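Uncharacterized protein YLR132C (Kluyveromyces marxianus, PDB 6PGL) binds uridine monophosphate and is probably a nuclease of the 2H phosphoesterase clan, perhaps a U6 snRNA phosphodiesterase. Local coordinates at residues A[12-17]-A[59-64]. Residues are numbered along the deposited sequence; the frame is centred on the assembly and turned at random.
Sequences LFLELR and LHVSLS. With U5P (uridine-5'-monophosphate), chain E.
Val61 O takes a hydrogen bond from Leu14 N at 2.8 Å, and Phe13 CA adds a CH...O contact at 3.2 Å. Leu14 O mirrors this pattern, taking Val61 N and a CH...O contact from His60 CA. Leu16 and Leu59 exchange two further backbone bonds. Strands 12-16 and 59-62 are thus antiparallel neighbours, with 59-68 at the outer side of its four-stranded sheet. Leu63 N still donates to Leu12 O, but Leu12 N turns to a side chain, Ser64 OG (3.0 Å, 167°).

His60-Val61-Ser62 is an HxS motif of the 2H clan. His154 and Ser156, on strand 154-161 of another sheet, also hydrogen-bond to the UMP. With CG lodged between its own backbone N and carbonyl carbon (chi1 66°), the His60 ring sends NE2 to U5P O3P at 2.7 Å (N-H...O 152°). O3P lies near the ring plane. Ser62 OG lies against U5P O1P at a doubtfully short distance. Where the two side chains cross at about a right angle, His60 CB touches Phe13 CD2 at 3.9 Å. With an alanine at His60, O3P would probably lose this donor and the phosphate would be held less firmly.

Val61 faces the other way, into the core. Its CB lies beside Leu14 CB, and its CG2 meets Leu16 CD1 at 4.1 Å. Val96 and Val155 also touch Val61 there. The Leu63 side chain crosses that of Leu14 at a slant, with Leu63 CD1 3.9 Å from Leu14 CG.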
ATOM      1  N   LEU A  12      -4.688  -9.601  -1.410  1.00 26.92           N
ATOM      2  CA  LEU A  12      -4.607  -9.254  -2.827  1.00 26.65           C
ATOM      3  C   LEU A  12      -3.977  -7.877  -2.997  1.00 25.75           C
ATOM      4  O   LEU A  12      -4.233  -6.974  -2.201  1.00 24.94           O
ATOM      5  CB  LEU A  12      -5.996  -9.272  -3.454  1.00 31.22           C
ATOM      6  CG  LEU A  12      -6.096  -9.308  -4.968  1.00 42.32           C
ATOM      7  CD1 LEU A  12      -5.789 -10.714  -5.495  1.00 42.69           C
ATOM      8  CD2 LEU A  12      -7.496  -8.849  -5.405  1.00 44.18           C
ATOM      9  N   PHE A  13      -3.167  -7.707  -4.046  1.00 22.47           N
ATOM     10  CA  PHE A  13      -2.520  -6.421  -4.227  1.00 20.12           C
ATOM     11  C   PHE A  13      -2.078  -6.248  -5.678  1.00 21.40           C
ATOM     12  O   PHE A  13      -2.037  -7.203  -6.457  1.00 21.54           O
ATOM     13  CB  PHE A  13      -1.332  -6.230  -3.237  1.00 22.41           C
ATOM     14  CG  PHE A  13      -0.172  -7.211  -3.421  1.00 21.02           C
ATOM     15  CD1 PHE A  13      -0.241  -8.506  -2.936  1.00 22.03           C
ATOM     16  CD2 PHE A  13       0.994  -6.806  -4.072  1.00 19.86           C
ATOM     17  CE1 PHE A  13       0.837  -9.402  -3.089  1.00 22.68           C
ATOM     18  CE2 PHE A  13       2.075  -7.696  -4.239  1.00 23.91           C
ATOM     19  CZ  PHE A  13       1.991  -8.995  -3.748  1.00 20.06           C
ATOM     20  N   LEU A  14      -1.773  -4.995  -6.036  1.00 22.98           N
ATOM     21  CA  LEU A  14      -1.091  -4.686  -7.285  1.00 22.93           C
ATOM     22  C   LEU A  14       0.390  -4.489  -7.000  1.00 25.83           C
ATOM     23  O   LEU A  14       0.761  -3.837  -6.029  1.00 24.62           O
ATOM     24  CB  LEU A  14      -1.652  -3.411  -7.931  1.00 23.90           C
ATOM     25  CG  LEU A  14      -3.103  -3.424  -8.423  1.00 26.97           C
ATOM     26  CD1 LEU A  14      -3.524  -2.048  -8.866  1.00 27.07           C
ATOM     27  CD2 LEU A  14      -3.252  -4.397  -9.573  1.00 27.30           C
ATOM     28  N   GLU A  15       1.238  -5.027  -7.862  1.00 26.84           N
ATOM     29  CA  GLU A  15       2.671  -4.836  -7.720  1.00 28.96           C
ATOM     30  C   GLU A  15       3.140  -3.739  -8.673  1.00 27.52           C
ATOM     31  O   GLU A  15       2.799  -3.747  -9.861  1.00 27.51           O
ATOM     32  CB  GLU A  15       3.405  -6.138  -7.993  1.00 28.71           C
ATOM     33  CG  GLU A  15       4.875  -5.970  -7.928  1.00 27.84           C
ATOM     34  CD  GLU A  15       5.572  -7.244  -8.222  1.00 29.41           C
ATOM     35  OE1 GLU A  15       5.946  -7.934  -7.255  1.00 30.52           O
ATOM     36  OE2 GLU A  15       5.703  -7.572  -9.422  1.00 31.11           O
ATOM     37  N   LEU A  16       3.878  -2.770  -8.148  1.00 22.75           N
ATOM     38  CA  LEU A  16       4.318  -1.632  -8.950  1.00 19.87           C
ATOM     39  C   LEU A  16       5.836  -1.678  -9.037  1.00 21.20           C
ATOM     40  O   LEU A  16       6.527  -1.290  -8.087  1.00 22.66           O
ATOM     41  CB  LEU A  16       3.830  -0.307  -8.345  1.00 19.15           C
ATOM     42  CG  LEU A  16       2.343  -0.184  -8.005  1.00 22.43           C
ATOM     43  CD1 LEU A  16       2.051   1.132  -7.315  1.00 22.34           C
ATOM     44  CD2 LEU A  16       1.515  -0.267  -9.276  1.00 24.68           C
ATOM     45  N   ARG A  17       6.356  -2.118 -10.175  1.00 22.28           N
ATOM     46  CA  ARG A  17       7.794  -2.198 -10.383  1.00 25.80           C
ATOM     47  C   ARG A  17       8.290  -0.890 -10.984  1.00 25.02           C
ATOM     48  O   ARG A  17       7.868  -0.505 -12.078  1.00 27.59           O
ATOM     49  CB  ARG A  17       8.145  -3.380 -11.278  1.00 26.50           C
ATOM     50  CG  ARG A  17       7.889  -4.715 -10.602  1.00 33.90           C
ATOM     51  CD  ARG A  17       8.595  -5.851 -11.286  1.00 43.21           C
ATOM     52  NE  ARG A  17       8.505  -7.044 -10.460  1.00 53.97           N
ATOM     53  CZ  ARG A  17       9.362  -7.341  -9.487  1.00 60.65           C
ATOM     54  NH1 ARG A  17      10.386  -6.529  -9.234  1.00 65.70           N
ATOM     55  NH2 ARG A  17       9.196  -8.447  -8.774  1.00 57.15           N
ATOM     56  N   LEU A  59       6.675  -1.208  -5.175  1.00 23.81           N
ATOM     57  CA  LEU A  59       5.612  -0.676  -4.335  1.00 20.87           C
ATOM     58  C   LEU A  59       4.347  -1.495  -4.583  1.00 22.64           C
ATOM     59  O   LEU A  59       4.348  -2.463  -5.356  1.00 24.75           O
ATOM     60  CB  LEU A  59       5.385   0.816  -4.597  1.00 14.68           C
ATOM     61  CG  LEU A  59       6.622   1.685  -4.426  1.00 20.45           C
ATOM     62  CD1 LEU A  59       6.338   3.162  -4.675  1.00 17.66           C
ATOM     63  CD2 LEU A  59       7.265   1.465  -3.057  1.00 21.26           C
ATOM     64  N   HIS A  60       3.251  -1.141  -3.903  1.00 21.49           N
ATOM     65  CA  HIS A  60       2.021  -1.909  -4.079  1.00 17.96           C
ATOM     66  C   HIS A  60       0.795  -1.046  -3.826  1.00 17.87           C
ATOM     67  O   HIS A  60       0.866   0.013  -3.191  1.00 21.98           O
ATOM     68  CB  HIS A  60       1.980  -3.161  -3.164  1.00 21.93           C
ATOM     69  CG  HIS A  60       1.922  -2.852  -1.694  1.00 28.06           C
ATOM     70  ND1 HIS A  60       3.054  -2.664  -0.926  1.00 29.64           N
ATOM     71  CD2 HIS A  60       0.869  -2.717  -0.845  1.00 29.31           C
ATOM     72  CE1 HIS A  60       2.702  -2.411   0.327  1.00 28.61           C
ATOM     73  NE2 HIS A  60       1.382  -2.436   0.403  1.00 29.53           N
ATOM     74  N   VAL A  61      -0.328  -1.480  -4.410  1.00 19.10           N
ATOM     75  CA  VAL A  61      -1.660  -1.044  -4.012  1.00 22.18           C
ATOM     76  C   VAL A  61      -2.303  -2.234  -3.306  1.00 20.03           C
ATOM     77  O   VAL A  61      -2.564  -3.259  -3.939  1.00 20.19           O
ATOM     78  CB  VAL A  61      -2.517  -0.570  -5.207  1.00 24.98           C
ATOM     79  CG1 VAL A  61      -3.887   0.006  -4.722  1.00 25.39           C
ATOM     80  CG2 VAL A  61      -1.779   0.445  -6.054  1.00 18.13           C
ATOM     81  N   SER A  62      -2.576  -2.107  -2.006  1.00 19.47           N
ATOM     82  CA  SER A  62      -3.360  -3.124  -1.326  1.00 19.95           C
ATOM     83  C   SER A  62      -4.774  -3.129  -1.884  1.00 23.76           C
ATOM     84  O   SER A  62      -5.358  -2.067  -2.139  1.00 24.96           O
ATOM     85  CB  SER A  62      -3.422  -2.884   0.186  1.00 21.86           C
ATOM     86  OG  SER A  62      -2.134  -2.864   0.787  1.00 20.34           O
ATOM     87  N   LEU A  63      -5.310  -4.329  -2.125  1.00 21.21           N
ATOM     88  CA  LEU A  63      -6.662  -4.464  -2.633  1.00 21.92           C
ATOM     89  C   LEU A  63      -7.592  -5.225  -1.700  1.00 24.80           C
ATOM     90  O   LEU A  63      -8.769  -5.389  -2.027  1.00 22.77           O
ATOM     91  CB  LEU A  63      -6.655  -5.143  -4.014  1.00 24.13           C
ATOM     92  CG  LEU A  63      -5.899  -4.406  -5.135  1.00 24.64           C
ATOM     93  CD1 LEU A  63      -5.817  -5.302  -6.391  1.00 23.34           C
ATOM     94  CD2 LEU A  63      -6.493  -3.025  -5.485  1.00 20.24           C
ATOM     95  N   SER A  64      -7.084  -5.767  -0.599  1.00 22.92           N
ATOM     96  CA  SER A  64      -7.914  -6.468   0.365  1.00 25.07           C
ATOM     97  C   SER A  64      -7.259  -6.297   1.721  1.00 25.34           C
ATOM     98  O   SER A  64      -6.073  -5.989   1.821  1.00 26.49           O
ATOM     99  CB  SER A  64      -8.070  -7.966   0.038  1.00 26.61           C
ATOM    100  OG  SER A  64      -6.864  -8.647   0.344  1.00 23.24           O
TER
HETATM  101  N1  U5P E 302      -4.229   1.954   6.660  0.77 41.16           N
HETATM  102  C2  U5P E 302      -4.895   2.882   7.509  0.77 47.60           C
HETATM  103  N3  U5P E 302      -6.046   3.435   7.119  0.77 47.66           N
HETATM  104  C4  U5P E 302      -6.587   3.123   5.946  0.77 47.25           C
HETATM  105  C5  U5P E 302      -5.960   2.209   5.102  0.77 39.70           C
HETATM  106  C6  U5P E 302      -4.765   1.623   5.486  0.77 36.25           C
HETATM  107  O2  U5P E 302      -4.426   3.221   8.627  0.77 47.64           O
HETATM  108  O4  U5P E 302      -7.662   3.675   5.629  0.77 51.53           O
HETATM  109  C1' U5P E 302      -2.967   1.335   7.093  0.77 38.61           C
HETATM  110  C2' U5P E 302      -2.908  -0.164   6.850  0.77 38.90           C
HETATM  111  O2' U5P E 302      -3.528  -0.861   7.904  0.77 40.76           O
HETATM  112  C3' U5P E 302      -1.405  -0.421   6.742  0.77 36.79           C
HETATM  113  C4' U5P E 302      -0.829   0.918   6.264  0.77 33.86           C
HETATM  114  O3' U5P E 302      -0.898  -0.730   8.038  0.77 38.71           O
HETATM  115  O4' U5P E 302      -1.900   1.890   6.358  0.77 34.21           O
HETATM  116  C5' U5P E 302      -0.265   0.916   4.860  0.77 32.31           C
HETATM  117  O5' U5P E 302      -0.960   0.012   4.007  0.77 30.03           O
HETATM  118  P   U5P E 302      -0.454  -0.283   2.524  0.77 28.15           P
HETATM  119  O1P U5P E 302      -1.696  -0.703   1.801  0.77 28.58           O
HETATM  120  O2P U5P E 302       0.151   1.014   2.020  0.77 26.09           O
HETATM  121  O3P U5P E 302       0.501  -1.430   2.698  0.77 33.61           O